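PDB 2GH9: maltose/maltodextrin-binding protein from Thermus thermophilus, which binds maltotriose and, as a periplasmic solute-binding protein, probably delivers the sugar to a membrane transporter. Local coordinates for residues A[6-11]-A[37-42]; A[111-116]-A[267-272]. One frame throughout, in Å; residues are numbered along the deposited sequence.

Overall arrangement
Both interactions are buried, and both reach the same mixed sheet and the bound maltotriose. Interaction 1 joins the end of strand 3-7 to the start of helix 39-49. Interaction 2 pairs strands 104-113 and 265-273 and lies nearer the centre of the chain. Their centres are about 14 Å apart. Interaction 1 relies mainly on side-chain packing, with one backbone hydrogen bond and an aromatic pair. Interaction 2 is a backbone-bonded strand pair with a buried polar link between side chains. Each gives two residues to the sugar pocket. The two meet where His8 NE2 lies 3.2 Å from Gln269 OE1, a probable but weak hydrogen bond.

Interaction 1: A[6-11]-A[37-42]. With GLC (alpha-D-glucopyranose), chain B; GLC (alpha-D-glucopyranose), chain C.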
ATOM      1  N   TRP A   6      12.414  -5.941 -12.045  1.00 24.22           N
ATOM      2  CA  TRP A   6      11.228  -6.624 -11.514  1.00 23.78           C
ATOM      3  C   TRP A   6      10.170  -5.604 -11.159  1.00 22.93           C
ATOM      4  O   TRP A   6      10.487  -4.590 -10.518  1.00 23.43           O
ATOM      5  CB  TRP A   6      11.580  -7.433 -10.276  1.00 24.41           C
ATOM      6  CG  TRP A   6      12.298  -8.690 -10.583  1.00 24.88           C
ATOM      7  CD1 TRP A   6      12.506  -9.243 -11.815  1.00 25.54           C
ATOM      8  CD2 TRP A   6      12.882  -9.579  -9.636  1.00 26.13           C
ATOM      9  NE1 TRP A   6      13.216 -10.406 -11.695  1.00 26.55           N
ATOM     10  CE2 TRP A   6      13.446 -10.648 -10.364  1.00 25.62           C
ATOM     11  CE3 TRP A   6      13.004  -9.566  -8.237  1.00 24.66           C
ATOM     12  CZ2 TRP A   6      14.109 -11.708  -9.742  1.00 26.10           C
ATOM     13  CZ3 TRP A   6      13.661 -10.614  -7.622  1.00 25.37           C
ATOM     14  CH2 TRP A   6      14.210 -11.678  -8.378  1.00 24.43           C
ATOM     15  N   THR A   7       8.930  -5.857 -11.582  1.00 21.77           N
ATOM     16  CA  THR A   7       7.809  -4.972 -11.235  1.00 20.71           C
ATOM     17  C   THR A   7       6.524  -5.738 -10.923  1.00 19.61           C
ATOM     18  O   THR A   7       6.268  -6.785 -11.506  1.00 20.34           O
ATOM     19  CB  THR A   7       7.514  -3.958 -12.384  1.00 20.66           C
ATOM     20  OG1 THR A   7       6.554  -3.008 -11.940  1.00 19.73           O
ATOM     21  CG2 THR A   7       7.008  -4.658 -13.634  1.00 19.26           C
ATOM     22  N   HIS A   8       5.719  -5.178 -10.026  1.00 19.08           N
ATOM     23  CA  HIS A   8       4.376  -5.693  -9.707  1.00 19.45           C
ATOM     24  C   HIS A   8       3.277  -4.899 -10.415  1.00 19.63           C
ATOM     25  O   HIS A   8       2.070  -5.110 -10.189  1.00 18.85           O
ATOM     26  CB  HIS A   8       4.115  -5.705  -8.197  1.00 18.68           C
ATOM     27  CG  HIS A   8       4.360  -4.396  -7.500  1.00 19.21           C
ATOM     28  ND1 HIS A   8       3.372  -3.453  -7.308  1.00 18.48           N
ATOM     29  CD2 HIS A   8       5.466  -3.910  -6.879  1.00 20.07           C
ATOM     30  CE1 HIS A   8       3.869  -2.425  -6.639  1.00 20.22           C
ATOM     31  NE2 HIS A   8       5.131  -2.690  -6.343  1.00 20.32           N
ATOM     32  N   PHE A   9       3.694  -3.990 -11.290  1.00 19.51           N
ATOM     33  CA  PHE A   9       2.760  -3.166 -12.008  1.00 19.81           C
ATOM     34  C   PHE A   9       2.034  -3.983 -13.086  1.00 20.67           C
ATOM     35  O   PHE A   9       2.589  -4.920 -13.679  1.00 21.25           O
ATOM     36  CB  PHE A   9       3.470  -1.983 -12.697  1.00 18.96           C
ATOM     37  CG  PHE A   9       4.132  -1.012 -11.764  1.00 16.97           C
ATOM     38  CD1 PHE A   9       3.914  -1.038 -10.392  1.00 18.47           C
ATOM     39  CD2 PHE A   9       4.986  -0.049 -12.278  1.00 16.59           C
ATOM     40  CE1 PHE A   9       4.531  -0.140  -9.563  1.00 18.45           C
ATOM     41  CE2 PHE A   9       5.605   0.855 -11.457  1.00 17.11           C
ATOM     42  CZ  PHE A   9       5.367   0.823 -10.097  1.00 19.91           C
ATOM     43  N   GLY A  10       0.789  -3.599 -13.335  1.00 21.38           N
ATOM     44  CA  GLY A  10       0.037  -4.083 -14.481  1.00 21.25           C
ATOM     45  C   GLY A  10      -0.657  -2.928 -15.138  1.00 22.20           C
ATOM     46  O   GLY A  10      -0.516  -1.779 -14.704  1.00 23.03           O
ATOM     47  N   GLY A  11      -1.362  -3.232 -16.227  1.00 22.50           N
ATOM     48  CA  GLY A  11      -2.201  -2.278 -16.891  1.00 23.28           C
ATOM     49  C   GLY A  11      -1.458  -1.051 -17.376  1.00 23.03           C
ATOM     50  O   GLY A  11      -0.310  -1.155 -17.834  1.00 23.37           O
ATOM     51  N   VAL A  37       6.314  -9.733 -11.786  1.00 23.03           N
ATOM     52  CA  VAL A  37       6.433 -10.587 -10.603  1.00 22.55           C
ATOM     53  C   VAL A  37       5.241 -10.205  -9.736  1.00 22.56           C
ATOM     54  O   VAL A  37       4.995  -9.001  -9.539  1.00 23.43           O
ATOM     55  CB  VAL A  37       7.685 -10.307  -9.761  1.00 22.28           C
ATOM     56  CG1 VAL A  37       7.839 -11.399  -8.640  1.00 21.33           C
ATOM     57  CG2 VAL A  37       8.962 -10.130 -10.625  1.00 20.75           C
ATOM     58  N   PRO A  38       4.483 -11.205  -9.234  1.00 22.28           N
ATOM     59  CA  PRO A  38       3.409 -10.832  -8.296  1.00 21.17           C
ATOM     60  C   PRO A  38       3.984 -10.146  -7.046  1.00 20.60           C
ATOM     61  O   PRO A  38       5.038 -10.564  -6.504  1.00 19.86           O
ATOM     62  CB  PRO A  38       2.762 -12.165  -7.942  1.00 21.19           C
ATOM     63  CG  PRO A  38       3.279 -13.158  -8.934  1.00 20.62           C
ATOM     64  CD  PRO A  38       4.575 -12.671  -9.418  1.00 21.72           C
ATOM     65  N   PHE A  39       3.289  -9.103  -6.604  1.00 20.64           N
ATOM     66  CA  PHE A  39       3.717  -8.265  -5.485  1.00 20.57           C
ATOM     67  C   PHE A  39       4.132  -9.086  -4.273  1.00 20.54           C
ATOM     68  O   PHE A  39       5.184  -8.834  -3.673  1.00 20.11           O
ATOM     69  CB  PHE A  39       2.588  -7.288  -5.113  1.00 20.52           C
ATOM     70  CG  PHE A  39       2.820  -6.542  -3.828  1.00 19.88           C
ATOM     71  CD1 PHE A  39       3.572  -5.374  -3.823  1.00 21.55           C
ATOM     72  CD2 PHE A  39       2.302  -7.004  -2.633  1.00 19.57           C
ATOM     73  CE1 PHE A  39       3.781  -4.686  -2.646  1.00 20.87           C
ATOM     74  CE2 PHE A  39       2.523  -6.324  -1.433  1.00 20.31           C
ATOM     75  CZ  PHE A  39       3.255  -5.172  -1.442  1.00 20.45           C
ATOM     76  N   ALA A  40       3.324 -10.094  -3.939  1.00 21.14           N
ATOM     77  CA  ALA A  40       3.504 -10.891  -2.699  1.00 21.54           C
ATOM     78  C   ALA A  40       4.674 -11.885  -2.756  1.00 22.04           C
ATOM     79  O   ALA A  40       4.993 -12.544  -1.755  1.00 22.56           O
ATOM     80  CB  ALA A  40       2.188 -11.617  -2.350  1.00 21.64           C
ATOM     81  N   GLU A  41       5.293 -12.007  -3.935  1.00 22.40           N
ATOM     82  CA  GLU A  41       6.452 -12.863  -4.160  1.00 22.73           C
ATOM     83  C   GLU A  41       7.796 -12.113  -4.300  1.00 23.09           C
ATOM     84  O   GLU A  41       8.879 -12.721  -4.162  1.00 23.61           O
ATOM     85  CB  GLU A  41       6.186 -13.698  -5.419  1.00 23.20           C
ATOM     86  CG  GLU A  41       5.077 -14.701  -5.219  1.00 23.42           C
ATOM     87  CD  GLU A  41       4.942 -15.679  -6.348  1.00 24.00           C
ATOM     88  OE1 GLU A  41       5.855 -15.816  -7.180  1.00 31.94           O
ATOM     89  OE2 GLU A  41       3.890 -16.323  -6.424  1.00 25.77           O
ATOM     90  N   ILE A  42       7.750 -10.803  -4.539  1.00 22.78           N
ATOM     91  CA  ILE A  42       8.971 -10.047  -4.871  1.00 23.18           C
ATOM     92  C   ILE A  42      10.000  -9.992  -3.756  1.00 24.06           C
ATOM     93  O   ILE A  42      11.187 -10.236  -4.016  1.00 24.45           O
ATOM     94  CB  ILE A  42       8.683  -8.583  -5.316  1.00 22.93           C
ATOM     95  CG1 ILE A  42       7.931  -8.539  -6.630  1.00 21.99           C
ATOM     96  CG2 ILE A  42       9.986  -7.794  -5.490  1.00 22.61           C
ATOM     97  CD1 ILE A  42       7.465  -7.103  -7.022  1.00 22.79           C
TER
HETATM   98  C1  GLC B   1      -0.586  -4.808  -7.037  1.00 20.95           C
HETATM   99  C2  GLC B   1      -0.277  -3.330  -6.807  1.00 18.57           C
HETATM  100  C3  GLC B   1       0.218  -3.127  -5.389  1.00 16.80           C
HETATM  101  C4  GLC B   1      -0.836  -3.649  -4.400  1.00 16.49           C
HETATM  102  C5  GLC B   1      -1.146  -5.134  -4.651  1.00 18.76           C
HETATM  103  C6  GLC B   1      -2.326  -5.617  -3.786  1.00 19.24           C
HETATM  104  O1  GLC B   1       0.644  -5.528  -7.036  1.00 25.38           O
HETATM  105  O2  GLC B   1       0.678  -2.848  -7.778  1.00 17.50           O
HETATM  106  O3  GLC B   1       0.525  -1.748  -5.123  1.00 17.32           O
HETATM  107  O4  GLC B   1      -0.294  -3.604  -3.091  1.00 17.46           O
HETATM  108  O5  GLC B   1      -1.466  -5.321  -6.028  1.00 19.78           O
HETATM  109  O6  GLC B   1      -2.660  -6.991  -4.059  1.00 20.67           O
HETATM  110  C1  GLC C   2      -1.006  -2.776  -2.157  1.00 15.32           C
HETATM  111  C2  GLC C   2      -0.014  -1.837  -1.497  1.00 15.94           C
HETATM  112  C3  GLC C   2       0.959  -2.655  -0.618  1.00 16.40           C
HETATM  113  C4  GLC C   2       0.246  -3.583   0.354  1.00 18.11           C
HETATM  114  C5  GLC C   2      -0.794  -4.421  -0.385  1.00 17.70           C
HETATM  115  C6  GLC C   2      -1.635  -5.242   0.600  1.00 18.26           C
HETATM  116  O2  GLC C   2       0.737  -1.145  -2.498  1.00 16.86           O
HETATM  117  O3  GLC C   2       1.827  -1.789   0.081  1.00 16.48           O
HETATM  118  O4  GLC C   2       1.205  -4.440   1.006  1.00 19.54           O
HETATM  119  O5  GLC C   2      -1.668  -3.574  -1.167  1.00 14.21           O
HETATM  120  O6  GLC C   2      -2.150  -6.436   0.004  1.00 19.26           O
HETATM  121  O   HOH W   1       0.975  -7.749  -8.601  1.00 21.45           O
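Thr7 and Val37 join the backbones: Val37 N donates to Thr7 O at 3.0 Å, at the end of strand 3-7. One residue on, His8 CA makes a CA-H...O contact of 3.4 Å with Val37 O. Residues 37-42 then turn into helix 39-49. Val37 CG2 lies over one face of the Trp6 indole, 3.6 Å from Trp6 CG, in a CH-pi contact. His8 and Phe39 lie side by side and form an edge-to-face pair, with planes at 82°. Phe39 CD1 sits over the centre of the imidazole. Phe9 CD1 lies over the opposite face, toward the rim. Ile42 CD1 meets the imidazole edge at CD2. With chi1 at 53°, His8 CG comes within 3.9 Å of Phe39 CD1. In the ring plane, His8 ND1 shares a 2.8 Å hydrogen bond with O2 of the chain B glucose. The Phe39 ring lies against both sugars, its CZ 3.3 Å from O4 of the chain C glucose. His8 and Phe39 belong to the maltotriose pocket. Around them, Thr7 OG1 bonds to Val60 O of strand 58-63. Ile42 touches Val59 of that strand, and Thr7 packs on Leu14 and Leu17 of helix 11-26.

Interaction 2: A[111-116]-A[267-272]; sequences FAESVA and GVQGVV. With GLC (alpha-D-glucopyranose), chain C.
Glu113 and Gln269 meet through a buried carboxylate oxygen that receives two hydrogen bonds, one from protein and one from sugar. They project from the same face of an antiparallel strand pair in the mixed sheet of this periplasmic binding protein fold. Gln269 NE2 donates to Glu113 OE2 at 2.8 Å, on the syn side but 31° out of the carboxylate plane. O2 of the chain C glucose donates to the same oxygen at 2.7 Å. The Glu113 chain runs extended beyond CG and brings its carboxylate to Gln269 and the sugar. Gln269 bends at chi2 (-84°), which sets its CD near the carboxylate. The two flat groups are turned 57° apart. Arg305 forms a salt bridge with Glu113 OE1 and is likely to favour the ionised acid. Gln269 OE1 bonds to Thr61 OG1. An alanine in place of Glu113 would probably leave Gln269 NE2 and the glucose O2 without their shared acceptor, and Arg305 without this counter-charge.

The backbones form two hydrogen-bonded pairs, Phe111 with Gln269 and Glu113 with Gly267. Ala112 and Val268 form the non-hydrogen-bonded pair between them. Glu113 CG rests 3.5 Å from Gly267 O. On the other face, Val268 packs on Ala95 and Ala98 of helix 93-98. On the face of Glu113 and Gln269, the Phe111 ring stacks on Phe299, and its edge faces Gln269 CB, 4.4 Å from Phe111 CD2.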
ATOM      1  N   PHE A 111       6.290   7.390  -5.137  1.00 22.33           N
ATOM      2  CA  PHE A 111       4.839   7.553  -5.049  1.00 21.99           C
ATOM      3  C   PHE A 111       4.318   7.273  -3.658  1.00 22.04           C
ATOM      4  O   PHE A 111       4.877   6.446  -2.918  1.00 23.09           O
ATOM      5  CB  PHE A 111       4.141   6.618  -6.044  1.00 23.80           C
ATOM      6  CG  PHE A 111       4.764   6.615  -7.412  1.00 24.54           C
ATOM      7  CD1 PHE A 111       4.656   7.725  -8.234  1.00 26.49           C
ATOM      8  CD2 PHE A 111       5.455   5.509  -7.872  1.00 26.08           C
ATOM      9  CE1 PHE A 111       5.257   7.738  -9.496  1.00 24.89           C
ATOM     10  CE2 PHE A 111       6.037   5.516  -9.138  1.00 26.75           C
ATOM     11  CZ  PHE A 111       5.932   6.639  -9.942  1.00 25.28           C
ATOM     12  N   ALA A 112       3.277   7.997  -3.282  1.00 20.91           N
ATOM     13  CA  ALA A 112       2.593   7.775  -2.024  1.00 19.97           C
ATOM     14  C   ALA A 112       1.214   7.222  -2.320  1.00 18.70           C
ATOM     15  O   ALA A 112       0.626   7.502  -3.368  1.00 17.23           O
ATOM     16  CB  ALA A 112       2.507   9.068  -1.226  1.00 19.49           C
ATOM     17  N   GLU A 113       0.700   6.421  -1.392  1.00 18.33           N
ATOM     18  CA  GLU A 113      -0.558   5.738  -1.598  1.00 18.07           C
ATOM     19  C   GLU A 113      -1.183   5.380  -0.268  1.00 18.45           C
ATOM     20  O   GLU A 113      -0.508   5.265   0.737  1.00 17.97           O
ATOM     21  CB  GLU A 113      -0.310   4.451  -2.372  1.00 18.36           C
ATOM     22  CG  GLU A 113       0.646   3.485  -1.655  1.00 17.41           C
ATOM     23  CD  GLU A 113       1.115   2.357  -2.525  1.00 16.97           C
ATOM     24  OE1 GLU A 113       0.916   2.469  -3.737  1.00 19.42           O
ATOM     25  OE2 GLU A 113       1.659   1.342  -2.001  1.00 18.41           O
ATOM     26  N   SER A 114      -2.489   5.156  -0.301  1.00 19.03           N
ATOM     27  CA  SER A 114      -3.205   4.599   0.836  1.00 18.81           C
ATOM     28  C   SER A 114      -4.487   4.016   0.303  1.00 18.75           C
ATOM     29  O   SER A 114      -4.919   4.361  -0.797  1.00 19.38           O
ATOM     30  CB  SER A 114      -3.514   5.691   1.882  1.00 18.28           C
ATOM     31  OG  SER A 114      -4.672   6.431   1.534  1.00 20.08           O
ATOM     32  N   VAL A 115      -5.122   3.143   1.076  1.00 19.09           N
ATOM     33  CA  VAL A 115      -6.496   2.787   0.767  1.00 18.68           C
ATOM     34  C   VAL A 115      -7.438   3.936   1.101  1.00 19.02           C
ATOM     35  O   VAL A 115      -7.125   4.857   1.871  1.00 17.96           O
ATOM     36  CB  VAL A 115      -6.972   1.456   1.473  1.00 19.07           C
ATOM     37  CG1 VAL A 115      -6.133   0.282   0.972  1.00 18.76           C
ATOM     38  CG2 VAL A 115      -6.960   1.584   3.018  1.00 16.61           C
ATOM     39  N   ALA A 116      -8.600   3.878   0.464  1.00 19.82           N
ATOM     40  CA  ALA A 116      -9.666   4.846   0.648  1.00 20.06           C
ATOM     41  C   ALA A 116     -10.988   4.236   0.144  1.00 20.18           C
ATOM     42  O   ALA A 116     -11.008   3.189  -0.509  1.00 20.38           O
ATOM     43  CB  ALA A 116      -9.380   6.119  -0.123  1.00 20.03           C
ATOM     44  N   GLY A 267       1.693   4.438   2.503  1.00 19.45           N
ATOM     45  CA  GLY A 267       2.734   3.620   1.936  1.00 19.37           C
ATOM     46  C   GLY A 267       3.489   4.489   0.971  1.00 19.19           C
ATOM     47  O   GLY A 267       2.890   5.289   0.273  1.00 18.97           O
ATOM     48  N   VAL A 268       4.803   4.323   0.936  1.00 19.10           N
ATOM     49  CA  VAL A 268       5.628   4.969  -0.063  1.00 19.48           C
ATOM     50  C   VAL A 268       6.240   3.895  -0.935  1.00 19.20           C
ATOM     51  O   VAL A 268       6.882   2.959  -0.431  1.00 18.87           O
ATOM     52  CB  VAL A 268       6.724   5.855   0.566  1.00 19.20           C
ATOM     53  CG1 VAL A 268       7.506   6.539  -0.514  1.00 17.97           C
ATOM     54  CG2 VAL A 268       6.109   6.862   1.517  1.00 20.30           C
ATOM     55  N   GLN A 269       6.012   4.021  -2.242  1.00 19.19           N
ATOM     56  CA  GLN A 269       6.646   3.162  -3.217  1.00 19.54           C
ATOM     57  C   GLN A 269       7.921   3.839  -3.721  1.00 20.28           C
ATOM     58  O   GLN A 269       7.902   5.011  -4.068  1.00 20.90           O
ATOM     59  CB  GLN A 269       5.705   2.891  -4.383  1.00 19.24           C
ATOM     60  CG  GLN A 269       4.438   2.122  -4.016  1.00 17.86           C
ATOM     61  CD  GLN A 269       4.616   0.613  -3.974  1.00 18.54           C
ATOM     62  OE1 GLN A 269       5.472   0.048  -4.648  1.00 18.58           O
ATOM     63  NE2 GLN A 269       3.785  -0.048  -3.177  1.00 14.85           N
ATOM     64  N   GLY A 270       9.011   3.081  -3.780  1.00 20.94           N
ATOM     65  CA  GLY A 270      10.283   3.614  -4.264  1.00 20.89           C
ATOM     66  C   GLY A 270      11.062   2.636  -5.097  1.00 20.98           C
ATOM     67  O   GLY A 270      10.843   1.397  -5.040  1.00 20.81           O
ATOM     68  N   VAL A 271      11.972   3.186  -5.897  1.00 21.15           N
ATOM     69  CA  VAL A 271      12.845   2.370  -6.707  1.00 21.67           C
ATOM     70  C   VAL A 271      14.074   1.986  -5.876  1.00 22.19           C
ATOM     71  O   VAL A 271      14.693   2.849  -5.218  1.00 22.96           O
ATOM     72  CB  VAL A 271      13.299   3.094  -8.004  1.00 21.48           C
ATOM     73  CG1 VAL A 271      14.194   2.173  -8.818  1.00 20.94           C
ATOM     74  CG2 VAL A 271      12.067   3.595  -8.855  1.00 20.29           C
ATOM     75  N   VAL A 272      14.425   0.705  -5.903  1.00 22.39           N
ATOM     76  CA  VAL A 272      15.631   0.220  -5.223  1.00 22.96           C
ATOM     77  C   VAL A 272      16.550  -0.449  -6.225  1.00 24.10           C
ATOM     78  O   VAL A 272      16.110  -1.073  -7.198  1.00 23.95           O
ATOM     79  CB  VAL A 272      15.332  -0.743  -4.034  1.00 22.68           C
ATOM     80  CG1 VAL A 272      14.578   0.008  -2.909  1.00 20.10           C
ATOM     81  CG2 VAL A 272      14.558  -1.977  -4.524  1.00 22.68           C
TER
HETATM   82  C1  GLC C   2      -1.006  -2.776  -2.157  1.00 15.32           C
HETATM   83  C2  GLC C   2      -0.014  -1.837  -1.497  1.00 15.94           C
HETATM   84  C3  GLC C   2       0.959  -2.655  -0.618  1.00 16.40           C
HETATM   85  C4  GLC C   2       0.246  -3.583   0.354  1.00 18.11           C
HETATM   86  C5  GLC C   2      -0.794  -4.421  -0.385  1.00 17.70           C
HETATM   87  C6  GLC C   2      -1.635  -5.242   0.600  1.00 18.26           C
HETATM   88  O2  GLC C   2       0.737  -1.145  -2.498  1.00 16.86           O
HETATM   89  O3  GLC C   2       1.827  -1.789   0.081  1.00 16.48           O
HETATM   90  O4  GLC C   2       1.205  -4.440   1.006  1.00 19.54           O
HETATM   91  O5  GLC C   2      -1.668  -3.574  -1.167  1.00 14.21           O
HETATM   92  O6  GLC C   2      -2.150  -6.436   0.004  1.00 19.26           O